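Local coordinates for putative GGDEF domain protein (Pseudomonas aeruginosa, PDB 7E6G), which probably catalyses the magnesium-dependent condensation of two GTP molecules into cyclic di-GMP, releasing two diphosphates, as a diguanylate cyclase, at residues D174-W179 with F184-P189; P105-P110 with E161-M166; E117-E122 with Q131-A136; G226-R231 with S237-R242. One frame throughout, in Å; residues are numbered along the deposited sequence.

Contact 1 (D174-W179 with F184-P189)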
loop_
_atom_site.group_PDB
_atom_site.type_symbol
_atom_site.label_atom_id
_atom_site.label_comp_id
_atom_site.label_asym_id
_atom_site.label_seq_id
_atom_site.Cartn_x
_atom_site.Cartn_y
_atom_site.Cartn_z
ATOM N N ASP A 174 33.977 18.186 12.408
ATOM C CA ASP A 174 34.267 19.605 12.501
ATOM C C ASP A 174 33.404 20.401 11.528
ATOM O O ASP A 174 32.905 19.894 10.518
ATOM C CB ASP A 174 35.732 19.867 12.202
ATOM C CG ASP A 174 36.640 19.202 13.188
ATOM O OD1 ASP A 174 36.155 18.770 14.256
ATOM O OD2 ASP A 174 37.842 19.099 12.881
ATOM N N LEU A 175 33.256 21.680 11.833
ATOM C CA LEU A 175 32.310 22.542 11.143
ATOM C C LEU A 175 33.013 23.829 10.755
ATOM O O LEU A 175 33.499 24.555 11.626
ATOM C CB LEU A 175 31.133 22.842 12.058
ATOM C CG LEU A 175 29.719 22.838 11.522
ATOM C CD1 LEU A 175 29.388 21.513 10.866
ATOM C CD2 LEU A 175 28.838 23.084 12.706
ATOM N N CYS A 176 33.069 24.125 9.468
ATOM C CA CYS A 176 33.648 25.382 9.010
ATOM C C CYS A 176 32.550 26.259 8.425
ATOM O O CYS A 176 31.991 25.930 7.375
ATOM C CB CYS A 176 34.739 25.157 7.967
ATOM S SG CYS A 176 35.339 26.738 7.282
ATOM N N GLY A 177 32.265 27.384 9.073
ATOM C CA GLY A 177 31.180 28.250 8.663
ATOM C C GLY A 177 31.654 29.607 8.185
ATOM O O GLY A 177 32.673 30.132 8.647
ATOM N N ARG A 178 30.903 30.170 7.238
ATOM C CA ARG A 178 31.086 31.552 6.821
ATOM C C ARG A 178 30.477 32.472 7.876
ATOM O O ARG A 178 29.275 32.419 8.136
ATOM C CB ARG A 178 30.451 31.774 5.451
ATOM C CG ARG A 178 30.481 33.227 5.012
ATOM C CD ARG A 178 30.820 33.337 3.565
ATOM N NE ARG A 178 31.356 34.643 3.215
ATOM C CZ ARG A 178 31.138 35.203 2.032
ATOM N NH1 ARG A 178 30.397 34.561 1.136
ATOM N NH2 ARG A 178 31.633 36.395 1.744
ATOM N N TRP A 179 31.307 33.298 8.501
ATOM C CA TRP A 179 30.870 34.083 9.648
ATOM C C TRP A 179 30.618 35.538 9.288
ATOM O O TRP A 179 29.878 36.222 10.000
ATOM C CB TRP A 179 31.927 33.985 10.764
ATOM C CG TRP A 179 31.561 34.533 12.137
ATOM C CD1 TRP A 179 32.174 35.579 12.801
ATOM C CD2 TRP A 179 30.551 34.039 13.028
ATOM N NE1 TRP A 179 31.589 35.769 14.032
ATOM C CE2 TRP A 179 30.597 34.833 14.199
ATOM C CE3 TRP A 179 29.607 33.008 12.949
ATOM C CZ2 TRP A 179 29.720 34.627 15.282
ATOM C CZ3 TRP A 179 28.741 32.799 14.031
ATOM C CH2 TRP A 179 28.805 33.608 15.178
ATOM N N PHE A 184 35.614 33.464 8.955
ATOM C CA PHE A 184 35.165 32.086 9.040
ATOM C C PHE A 184 35.245 31.627 10.489
ATOM O O PHE A 184 36.161 32.000 11.224
ATOM C CB PHE A 184 36.014 31.152 8.163
ATOM C CG PHE A 184 35.978 31.470 6.683
ATOM C CD1 PHE A 184 36.858 32.392 6.131
ATOM C CD2 PHE A 184 35.087 30.812 5.837
ATOM C CE1 PHE A 184 36.843 32.662 4.788
ATOM C CE2 PHE A 184 35.068 31.084 4.473
ATOM C CZ PHE A 184 35.946 32.011 3.948
ATOM N N LEU A 185 34.288 30.812 10.897
ATOM C CA LEU A 185 34.254 30.268 12.244
ATOM C C LEU A 185 34.408 28.761 12.147
ATOM O O LEU A 185 33.579 28.084 11.527
ATOM C CB LEU A 185 32.961 30.646 12.968
ATOM C CG LEU A 185 32.979 30.250 14.442
ATOM C CD1 LEU A 185 34.153 30.867 15.184
ATOM C CD2 LEU A 185 31.676 30.648 15.118
ATOM N N LEU A 186 35.480 28.247 12.726
ATOM C CA LEU A 186 35.720 26.821 12.847
ATOM C C LEU A 186 35.189 26.377 14.207
ATOM O O LEU A 186 35.548 26.962 15.235
ATOM C CB LEU A 186 37.217 26.520 12.716
ATOM C CG LEU A 186 37.861 26.335 11.324
ATOM C CD1 LEU A 186 37.416 27.377 10.280
ATOM C CD2 LEU A 186 39.378 26.340 11.431
ATOM N N LEU A 187 34.316 25.378 14.209
ATOM C CA LEU A 187 33.878 24.713 15.424
ATOM C C LEU A 187 34.425 23.291 15.423
ATOM O O LEU A 187 34.094 22.481 14.541
ATOM C CB LEU A 187 32.359 24.706 15.540
ATOM C CG LEU A 187 31.830 23.883 16.716
ATOM C CD1 LEU A 187 31.917 24.654 17.988
ATOM C CD2 LEU A 187 30.388 23.530 16.446
ATOM N N LEU A 188 35.284 22.990 16.391
ATOM C CA LEU A 188 35.741 21.617 16.551
ATOM C C LEU A 188 35.032 21.020 17.755
ATOM O O LEU A 188 35.387 21.328 18.909
ATOM C CB LEU A 188 37.261 21.540 16.723
ATOM C CG LEU A 188 38.104 22.408 15.798
ATOM C CD1 LEU A 188 39.575 22.033 15.930
ATOM C CD2 LEU A 188 37.635 22.262 14.374
ATOM N N PRO A 189 34.026 20.182 17.546
ATOM C CA PRO A 189 33.263 19.645 18.670
ATOM C C PRO A 189 34.017 18.518 19.346
ATOM O O PRO A 189 34.811 17.804 18.725
ATOM C CB PRO A 189 31.979 19.136 18.008
ATOM C CG PRO A 189 32.414 18.744 16.638
ATOM C CD PRO A 189 33.579 19.632 16.253
#

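Contact 2 (P105-P110 with E161-M166)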
loop_
_atom_site.group_PDB
_atom_site.type_symbol
_atom_site.label_atom_id
_atom_site.label_comp_id
_atom_site.label_asym_id
_atom_site.label_seq_id
_atom_site.Cartn_x
_atom_site.Cartn_y
_atom_site.Cartn_z
ATOM N N PRO A 105 25.388 30.925 0.104
ATOM C CA PRO A 105 25.354 30.780 -1.372
ATOM C C PRO A 105 26.717 30.755 -2.051
ATOM O O PRO A 105 26.960 29.891 -2.903
ATOM C CB PRO A 105 24.522 31.990 -1.806
ATOM C CG PRO A 105 23.602 32.241 -0.619
ATOM C CD PRO A 105 24.418 31.917 0.604
ATOM N N LEU A 106 27.630 31.664 -1.704
ATOM C CA LEU A 106 28.890 31.751 -2.449
ATOM C C LEU A 106 29.784 30.532 -2.218
ATOM O O LEU A 106 30.281 29.932 -3.176
ATOM C CB LEU A 106 29.647 33.031 -2.082
ATOM C CG LEU A 106 31.094 33.060 -2.603
ATOM C CD1 LEU A 106 31.119 33.121 -4.105
ATOM C CD2 LEU A 106 31.918 34.186 -1.992
ATOM N N THR A 107 30.037 30.178 -0.956
ATOM C CA THR A 107 31.066 29.198 -0.613
ATOM C C THR A 107 30.519 27.795 -0.400
ATOM O O THR A 107 31.308 26.846 -0.338
ATOM C CB THR A 107 31.812 29.599 0.680
ATOM O OG1 THR A 107 30.877 29.713 1.768
ATOM C CG2 THR A 107 32.588 30.902 0.514
ATOM N N GLY A 108 29.199 27.639 -0.251
ATOM C CA GLY A 108 28.629 26.363 0.121
ATOM C C GLY A 108 28.751 26.023 1.588
ATOM O O GLY A 108 28.034 25.133 2.064
ATOM N N LEU A 109 29.614 26.718 2.329
ATOM C CA LEU A 109 29.801 26.451 3.747
ATOM C C LEU A 109 28.513 26.655 4.544
ATOM O O LEU A 109 27.596 27.350 4.097
ATOM C CB LEU A 109 30.874 27.369 4.300
ATOM C CG LEU A 109 32.249 27.045 3.776
ATOM C CD1 LEU A 109 33.187 28.097 4.330
ATOM C CD2 LEU A 109 32.635 25.661 4.236
ATOM N N PRO A 110 28.505 26.248 5.752
ATOM C CA PRO A 110 27.457 26.534 6.630
ATOM C C PRO A 110 27.410 27.953 6.967
ATOM O O PRO A 110 28.356 28.494 7.126
ATOM C CB PRO A 110 27.919 25.842 7.810
ATOM C CG PRO A 110 28.561 24.714 7.358
ATOM C CD PRO A 110 29.087 25.004 6.088
ATOM N N GLU A 161 38.014 29.381 -2.648
ATOM C CA GLU A 161 39.184 28.514 -2.540
ATOM C C GLU A 161 39.629 28.355 -1.093
ATOM O O GLU A 161 40.085 27.275 -0.681
ATOM C CB GLU A 161 40.314 29.076 -3.388
ATOM C CG GLU A 161 40.087 28.889 -4.862
ATOM C CD GLU A 161 40.330 27.467 -5.281
ATOM O OE1 GLU A 161 41.487 27.167 -5.677
ATOM O OE2 GLU A 161 39.367 26.660 -5.216
ATOM N N ILE A 162 39.528 29.430 -0.313
ATOM C CA ILE A 162 39.807 29.331 1.111
ATOM C C ILE A 162 38.864 28.325 1.747
ATOM O O ILE A 162 39.285 27.477 2.548
ATOM C CB ILE A 162 39.715 30.718 1.772
ATOM C CG1 ILE A 162 40.945 31.550 1.393
ATOM C CG2 ILE A 162 39.620 30.603 3.284
ATOM C CD1 ILE A 162 40.904 32.977 1.863
ATOM N N ALA A 163 37.579 28.379 1.374
ATOM C CA ALA A 163 36.603 27.455 1.942
ATOM C C ALA A 163 36.958 26.012 1.607
ATOM O O ALA A 163 36.949 25.134 2.481
ATOM C CB ALA A 163 35.202 27.801 1.435
ATOM N N ARG A 164 37.263 25.749 0.333
ATOM C CA ARG A 164 37.639 24.398 -0.073
ATOM C C ARG A 164 38.842 23.923 0.725
ATOM O O ARG A 164 38.846 22.810 1.273
ATOM C CB ARG A 164 37.938 24.353 -1.573
ATOM C CG ARG A 164 36.736 24.019 -2.428
ATOM C CD ARG A 164 37.081 24.011 -3.913
ATOM N NE ARG A 164 36.011 24.587 -4.737
ATOM C CZ ARG A 164 36.202 25.098 -5.956
ATOM N NH1 ARG A 164 37.423 25.105 -6.489
ATOM N NH2 ARG A 164 35.179 25.608 -6.645
ATOM N N ALA A 165 39.858 24.783 0.836
ATOM C CA ALA A 165 41.100 24.387 1.483
ATOM C C ALA A 165 40.874 24.072 2.947
ATOM O O ALA A 165 41.389 23.068 3.456
ATOM C CB ALA A 165 42.152 25.484 1.333
ATOM N N MET A 166 40.105 24.912 3.643
ATOM C CA MET A 166 39.883 24.672 5.064
ATOM C C MET A 166 39.078 23.400 5.279
ATOM O O MET A 166 39.443 22.569 6.122
ATOM C CB MET A 166 39.206 25.879 5.716
ATOM C CG MET A 166 40.167 27.049 5.868
ATOM S SD MET A 166 39.489 28.450 6.774
ATOM C CE MET A 166 37.954 28.677 5.862
#

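Contact 3 (E117-E122 with Q131-A136)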
loop_
_atom_site.group_PDB
_atom_site.type_symbol
_atom_site.label_atom_id
_atom_site.label_comp_id
_atom_site.label_asym_id
_atom_site.label_seq_id
_atom_site.Cartn_x
_atom_site.Cartn_y
_atom_site.Cartn_z
ATOM N N GLU A 117 23.226 27.600 15.668
ATOM C CA GLU A 117 22.418 26.554 16.029
ATOM C C GLU A 117 23.158 25.464 16.506
ATOM O O GLU A 117 22.750 24.887 17.334
ATOM C CB GLU A 117 21.524 26.298 14.911
ATOM C CG GLU A 117 20.981 24.957 14.675
ATOM C CD GLU A 117 20.310 24.948 13.358
ATOM O OE1 GLU A 117 19.706 25.969 12.969
ATOM O OE2 GLU A 117 20.360 23.919 12.703
ATOM N N ARG A 118 24.255 25.151 15.929
ATOM C CA ARG A 118 25.110 24.151 16.374
ATOM C C ARG A 118 25.872 24.572 17.561
ATOM O O ARG A 118 26.158 23.844 18.361
ATOM C CB ARG A 118 25.870 23.606 15.250
ATOM C CG ARG A 118 26.953 22.636 15.602
ATOM C CD ARG A 118 26.564 21.234 15.961
ATOM N NE ARG A 118 27.709 20.365 15.993
ATOM C CZ ARG A 118 28.056 19.620 14.981
ATOM N NH1 ARG A 118 27.364 19.665 13.895
ATOM N NH2 ARG A 118 29.074 18.842 15.015
ATOM N N LEU A 119 26.190 25.797 17.678
ATOM C CA LEU A 119 26.887 26.273 18.869
ATOM C C LEU A 119 26.014 26.131 20.108
ATOM O O LEU A 119 26.503 25.745 21.181
ATOM C CB LEU A 119 27.332 27.722 18.683
ATOM C CG LEU A 119 28.751 27.934 18.136
ATOM C CD1 LEU A 119 28.822 29.277 17.420
ATOM C CD2 LEU A 119 29.836 27.824 19.217
ATOM N N ARG A 120 24.719 26.424 19.976
ATOM C CA ARG A 120 23.786 26.178 21.074
ATOM C C ARG A 120 23.789 24.704 21.478
ATOM O O ARG A 120 23.927 24.369 22.667
ATOM C CB ARG A 120 22.384 26.642 20.672
ATOM C CG ARG A 120 21.303 26.367 21.696
ATOM C CD ARG A 120 20.195 27.430 21.634
ATOM N NE ARG A 120 20.191 28.328 22.799
ATOM C CZ ARG A 120 19.877 29.624 22.757
ATOM N NH1 ARG A 120 19.545 30.191 21.603
ATOM N NH2 ARG A 120 19.900 30.357 23.870
ATOM N N GLU A 121 23.663 23.796 20.504
ATOM C CA GLU A 121 23.557 22.396 20.919
ATOM C C GLU A 121 24.891 21.849 21.434
ATOM O O GLU A 121 24.903 20.947 22.281
ATOM C CB GLU A 121 22.977 21.517 19.806
ATOM C CG GLU A 121 23.734 21.462 18.516
ATOM C CD GLU A 121 22.912 20.813 17.404
ATOM O OE1 GLU A 121 23.474 20.007 16.617
ATOM O OE2 GLU A 121 21.693 21.106 17.327
ATOM N N GLU A 122 26.020 22.417 21.015
ATOM C CA GLU A 122 27.279 21.972 21.603
ATOM C C GLU A 122 27.523 22.566 22.992
ATOM O O GLU A 122 28.150 21.909 23.828
ATOM C CB GLU A 122 28.445 22.293 20.668
ATOM C CG GLU A 122 28.508 21.399 19.427
ATOM C CD GLU A 122 28.667 19.933 19.767
ATOM O OE1 GLU A 122 29.345 19.642 20.774
ATOM O OE2 GLU A 122 28.131 19.079 19.021
ATOM N N GLN A 131 32.179 17.449 27.673
ATOM C CA GLN A 131 33.009 17.485 26.536
ATOM C C GLN A 131 32.918 18.852 25.871
ATOM O O GLN A 131 31.857 19.220 25.438
ATOM C CB GLN A 131 32.464 16.392 25.613
ATOM C CG GLN A 131 30.973 16.090 25.713
ATOM C CD GLN A 131 30.409 15.340 24.545
ATOM O OE1 GLN A 131 30.681 15.670 23.418
ATOM N NE2 GLN A 131 29.568 14.369 24.803
ATOM N N SER A 132 34.000 19.591 25.794
ATOM C CA SER A 132 33.958 20.835 25.189
ATOM C C SER A 132 34.405 20.880 23.806
ATOM O O SER A 132 34.758 19.966 23.244
ATOM C CB SER A 132 34.600 21.857 26.018
ATOM O OG SER A 132 35.941 21.682 25.971
ATOM N N TYR A 133 34.172 21.992 23.213
ATOM C CA TYR A 133 34.583 22.232 21.839
ATOM C C TYR A 133 35.600 23.364 21.812
ATOM O O TYR A 133 35.771 24.104 22.787
ATOM C CB TYR A 133 33.386 22.581 20.945
ATOM C CG TYR A 133 32.624 23.779 21.444
ATOM C CD1 TYR A 133 31.565 23.631 22.335
ATOM C CD2 TYR A 133 33.000 25.066 21.073
ATOM C CE1 TYR A 133 30.875 24.726 22.817
ATOM C CE2 TYR A 133 32.309 26.176 21.528
ATOM C CZ TYR A 133 31.246 25.998 22.412
ATOM O OH TYR A 133 30.571 27.099 22.880
ATOM N N VAL A 134 36.287 23.503 20.686
ATOM C CA VAL A 134 37.120 24.685 20.508
ATOM C C VAL A 134 36.576 25.495 19.340
ATOM O O VAL A 134 35.905 24.982 18.440
ATOM C CB VAL A 134 38.622 24.350 20.320
ATOM C CG1 VAL A 134 39.068 23.284 21.334
ATOM C CG2 VAL A 134 38.924 23.923 18.902
ATOM N N LEU A 135 36.852 26.785 19.389
ATOM C CA LEU A 135 36.365 27.768 18.440
ATOM C C LEU A 135 37.571 28.475 17.843
ATOM O O LEU A 135 38.413 28.996 18.583
ATOM C CB LEU A 135 35.465 28.774 19.160
ATOM C CG LEU A 135 34.128 29.192 18.580
ATOM C CD1 LEU A 135 33.310 27.964 18.217
ATOM C CD2 LEU A 135 33.431 30.035 19.630
ATOM N N ALA A 136 37.668 28.492 16.518
ATOM C CA ALA A 136 38.724 29.231 15.829
ATOM C C ALA A 136 38.073 30.235 14.884
ATOM O O ALA A 136 37.285 29.855 14.024
ATOM C CB ALA A 136 39.651 28.273 15.078
#

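Contact 4 (G226-R231 with S237-R242)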
loop_
_atom_site.group_PDB
_atom_site.type_symbol
_atom_site.label_atom_id
_atom_site.label_comp_id
_atom_site.label_asym_id
_atom_site.label_seq_id
_atom_site.Cartn_x
_atom_site.Cartn_y
_atom_site.Cartn_z
ATOM N N GLY A 226 42.057 33.732 15.799
ATOM C CA GLY A 226 42.014 33.678 17.254
ATOM C C GLY A 226 41.275 32.411 17.654
ATOM O O GLY A 226 40.219 32.108 17.094
ATOM N N VAL A 227 41.846 31.651 18.582
ATOM C CA VAL A 227 41.208 30.400 18.971
ATOM C C VAL A 227 41.063 30.337 20.490
ATOM O O VAL A 227 41.920 30.836 21.233
ATOM C CB VAL A 227 41.950 29.173 18.388
ATOM C CG1 VAL A 227 43.435 29.284 18.600
ATOM C CG2 VAL A 227 41.398 27.884 18.928
ATOM N N THR A 228 39.923 29.792 20.937
ATOM C CA THR A 228 39.657 29.526 22.342
ATOM C C THR A 228 39.015 28.164 22.527
ATOM O O THR A 228 38.524 27.534 21.589
ATOM C CB THR A 228 38.717 30.543 22.997
ATOM O OG1 THR A 228 38.835 30.415 24.419
ATOM C CG2 THR A 228 37.268 30.252 22.629
ATOM N N GLU A 229 39.002 27.739 23.781
ATOM C CA GLU A 229 38.250 26.578 24.220
ATOM C C GLU A 229 36.979 27.018 24.930
ATOM O O GLU A 229 36.945 28.042 25.620
ATOM C CB GLU A 229 39.067 25.721 25.171
ATOM C CG GLU A 229 38.522 24.342 25.336
ATOM C CD GLU A 229 39.381 23.529 26.259
ATOM O OE1 GLU A 229 38.963 22.409 26.633
ATOM O OE2 GLU A 229 40.498 23.998 26.574
ATOM N N HIS A 230 35.930 26.236 24.764
ATOM C CA HIS A 230 34.718 26.542 25.494
ATOM C C HIS A 230 34.899 26.256 26.984
ATOM O O HIS A 230 35.205 25.123 27.373
ATOM C CB HIS A 230 33.544 25.747 24.963
ATOM C CG HIS A 230 32.339 25.903 25.820
ATOM N ND1 HIS A 230 31.742 27.129 26.020
ATOM C CD2 HIS A 230 31.672 25.022 26.598
ATOM C CE1 HIS A 230 30.728 26.986 26.852
ATOM N NE2 HIS A 230 30.663 25.718 27.217
ATOM N N ARG A 231 34.678 27.274 27.815
ATOM C CA ARG A 231 34.720 27.137 29.267
ATOM C C ARG A 231 33.316 26.830 29.784
ATOM O O ARG A 231 32.382 27.594 29.534
ATOM C CB ARG A 231 35.272 28.415 29.892
ATOM C CG ARG A 231 36.622 28.813 29.292
ATOM C CD ARG A 231 37.140 30.166 29.793
ATOM N NE ARG A 231 38.364 30.563 29.093
ATOM C CZ ARG A 231 39.018 31.708 29.293
ATOM N NH1 ARG A 231 38.573 32.593 30.187
ATOM N NH2 ARG A 231 40.123 31.960 28.596
ATOM N N SER A 237 27.803 32.520 23.240
ATOM C CA SER A 237 28.134 33.861 22.770
ATOM C C SER A 237 29.396 34.393 23.438
ATOM O O SER A 237 30.181 35.113 22.812
ATOM C CB SER A 237 26.957 34.807 23.009
ATOM O OG SER A 237 27.159 36.062 22.384
ATOM N N GLN A 238 29.615 34.047 24.707
ATOM C CA GLN A 238 30.813 34.522 25.391
ATOM C C GLN A 238 32.047 33.780 24.892
ATOM O O GLN A 238 33.130 34.372 24.764
ATOM C CB GLN A 238 30.639 34.375 26.895
ATOM C CG GLN A 238 29.588 35.312 27.455
ATOM C CD GLN A 238 29.044 34.856 28.799
ATOM O OE1 GLN A 238 28.817 33.663 29.024
ATOM N NE2 GLN A 238 28.836 35.810 29.703
ATOM N N THR A 239 31.884 32.494 24.567
ATOM C CA THR A 239 32.914 31.773 23.824
ATOM C C THR A 239 33.258 32.482 22.519
ATOM O O THR A 239 34.437 32.726 22.226
ATOM C CB THR A 239 32.459 30.351 23.525
ATOM O OG1 THR A 239 31.791 29.808 24.666
ATOM C CG2 THR A 239 33.655 29.492 23.166
ATOM N N VAL A 240 32.241 32.768 21.694
ATOM C CA VAL A 240 32.500 33.470 20.441
ATOM C C VAL A 240 33.235 34.778 20.712
ATOM O O VAL A 240 34.225 35.095 20.042
ATOM C CB VAL A 240 31.195 33.699 19.659
ATOM C CG1 VAL A 240 31.420 34.697 18.539
ATOM C CG2 VAL A 240 30.673 32.375 19.100
ATOM N N ASN A 241 32.793 35.534 21.720
ATOM C CA ASN A 241 33.432 36.811 22.028
ATOM C C ASN A 241 34.908 36.633 22.363
ATOM O O ASN A 241 35.746 37.448 21.961
ATOM C CB ASN A 241 32.697 37.499 23.178
ATOM C CG ASN A 241 31.453 38.243 22.713
ATOM O OD1 ASN A 241 31.038 38.141 21.549
ATOM N ND2 ASN A 241 30.847 38.990 23.623
ATOM N N ARG A 242 35.257 35.573 23.096
ATOM C CA ARG A 242 36.665 35.405 23.448
ATOM C C ARG A 242 37.491 35.003 22.232
ATOM O O ARG A 242 38.616 35.495 22.049
ATOM C CB ARG A 242 36.833 34.389 24.570
ATOM C CG ARG A 242 38.181 34.535 25.290
ATOM C CD ARG A 242 38.526 33.301 26.110
ATOM N NE ARG A 242 37.308 32.576 26.444
ATOM C CZ ARG A 242 36.449 32.934 27.404
ATOM N NH1 ARG A 242 36.660 34.007 28.168
ATOM N NH2 ARG A 242 35.368 32.196 27.592
#

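Contact 1 (D174-W179 with F184-P189)
The beta hairpin that carries the family's signature sequence, here GGEEF, pairs strand 175-178 with strand 183-188, and its register is set by Leu175 opposite Leu187 and Gly177 opposite Leu185. Both are antiparallel hydrogen-bonded pairs, each closed by two backbone bonds. Leu187 N reaches Leu175 O at 2.8 Å in a nearly straight bond (172° at the hydrogen), and Gly177 N reaches Leu185 O at 2.9 Å. The non-hydrogen-bonded pairs Cys176-Leu186 and Arg178-Phe184 send their side chains to the other face of the sheet, where Cys176 SG lies 3.7 Å from Leu186 CD1. The same sulfur meets the Phe184 ring obliquely, 5.4 Å from SG to the ring centroid. On the Leu175 face, Leu175 and Leu187 run side by side and point the same way, with CD2 to CD2 at 4.1 Å. Beyond Gly177, the Trp179 ring is swung over Leu185, its CG anti to the backbone N (chi1 -170°). Leu185 CD2 sits 3.9 Å from the centroid of the six-membered ring, only 16° off the normal, a CH-pi contact over the face. At the other end Asp174 OD1 touches Pro189 CD at 3.4 Å, while OD2 forms a salt bridge with Arg171. Arg178 NE and NH2 bond to the carbonyls of Gly180 and Gly181 in the turn, and NH2 also reaches O6 of the bound GTP analogue. The hairpin thus pairs N and O of four residues, leaving Phe184, Leu186 and Leu188 to strand 134-140, and turn carbonyls help position the guanidinium that reads the guanine.

Contact 2 (P105-P110 with E161-M166)
Thr107 and Leu109, in the loop that carries the DxLT sequence of GGDEF domains, meet Ala163 of helix 152-168. The apolar contact is small, with 124 Å² buried in all, and it converges on one methyl group. Leu109 CD1 approaches Ala163 CB at 3.5 Å and Leu109 CG lies slightly farther from it, while Thr107 CB stands 3.9 Å from the same CB. The short alanine side chain therefore receives both loop residues, and no hydrogen bond crosses between the segments.

The polar interactions remain within each partner. Thr107 forms an ST turn, accepting from Leu109 N at OG1 over 3.3 Å (151° at the hydrogen). Its OG1 stands between the backbone N and the carbonyl carbon (chi1 59°), which turns the oxygen back to its own loop, where it also bonds to Asp104 OD2. Leu109, whose N closes this turn, packs further on Cys176 and Phe184 of the hairpin strands, as does Met166 of the helix, so the loop and the helix share a hydrophobic layer against the sheet. The CB of Arg164 leaves the helix away from the loop; its NH1 forms a salt bridge with Glu161 OE2 at 2.8 Å.

Contact 3 (E117-E122 with Q131-A136)
Tyr133 CG stands between its backbone N and carbonyl carbon (chi1 57°), a torsion that brings the ring up to helix 112-128, where Leu119 and Glu122 receive it. Leu119 reaches segment 131-136 with the end of its side chain. CD2 of Leu119 is the touching branch: it lies 3.8 Å from Tyr133 CE2, with CZ and OH of that ring at similar distances. The two side chains cross at about a right angle. The same methyl carbon meets Leu135 CD1 at 3.6 Å, so a single branch of Leu119 bridges two residues that point toward the helix from alternate positions of the chain. On the same side of the ring plane, but near CD1 rather than CE2, Glu122 CB approaches Tyr133 CD1 at 3.8 Å; both helix residues come to the ring obliquely. The Glu122 carboxylate bends off at chi2 and is engaged within the helix, OE2 taking a weak salt-bridge hydrogen bond from Arg118 NE at 3.3 Å. No hydrogen bond links the two segments. Tyr133 OH instead bonds to Asn123 OD1 and, weakly, to Thr239 OG1, while the ring stacks with His230. The contact packs helix 112-128 against the start of the central strand 134-140, between strands 183-188 and 223-229. Leu187 of the former strand and Thr239 and Val240 of helix 236-252 also pack on Leu135.

Contact 4 (G226-R231 with S237-R242)
Arg231 and Arg242 lay their guanidinium groups flat on one another where strand 223-229 runs out beside helix 236-252, the first strand and the helix of a beta-alpha-beta unit. The planes are 8° apart and the centres 3.4 Å apart, with each CZ offset toward the rim of the other group, although the two side chains cross at about a right angle. Arg231 comes in extended from CG to NE, whereas Arg242 bends at chi3 (-23°), which turns its guanidinium to meet the other face-on. Thr228 OG1 lies at the edge of the Arg242 group, in its plane, and accepts a weak hydrogen bond from NE at 3.3 Å. Next to the stack, Thr228 and Thr239 cross at about a right angle, with CG2 to CG2 at 3.7 Å. His230 offers its ring edge: ND1 and Thr239 OG1 share a hydrogen bond of 3.0 Å in the plane of the ring. Two cationic groups stacked this closely would be expected to repel. The Glu234 OE1 salt bridge to Arg242 NH2 probably offsets part of this; OE2 takes the backbone N of Arg231, holding the carboxylate beside the pair, and Arg231 NH2 bonds weakly to Ala262 O.

Overall arrangement
Contacts 1, 3 and 4 follow one another across the central sheet: strand 183-188 pairs with 134-140 (Leu186 N to Ala136 O, 2.7 Å), which pairs with 223-229 (Leu135 N to Thr228 O, 2.9 Å). Their centres lie 9 Å (1 to 3) and 10 Å (3 to 4) apart. Trp179 CZ2 also meets Val240 CG1 at 3.7 Å, joining contact 1 directly to contact 4. Contact 2 joins the outer strand through Arg178 N to Pro110 O, 3.1 Å, but its centre is about 20 Å from that of contact 3. Nearest atoms of the Arg178 and Thr107 side chains lie about 3 and 8 Å from the bound GTP analogue; contacts 3 and 4 lie away from the nucleotide and magnesium.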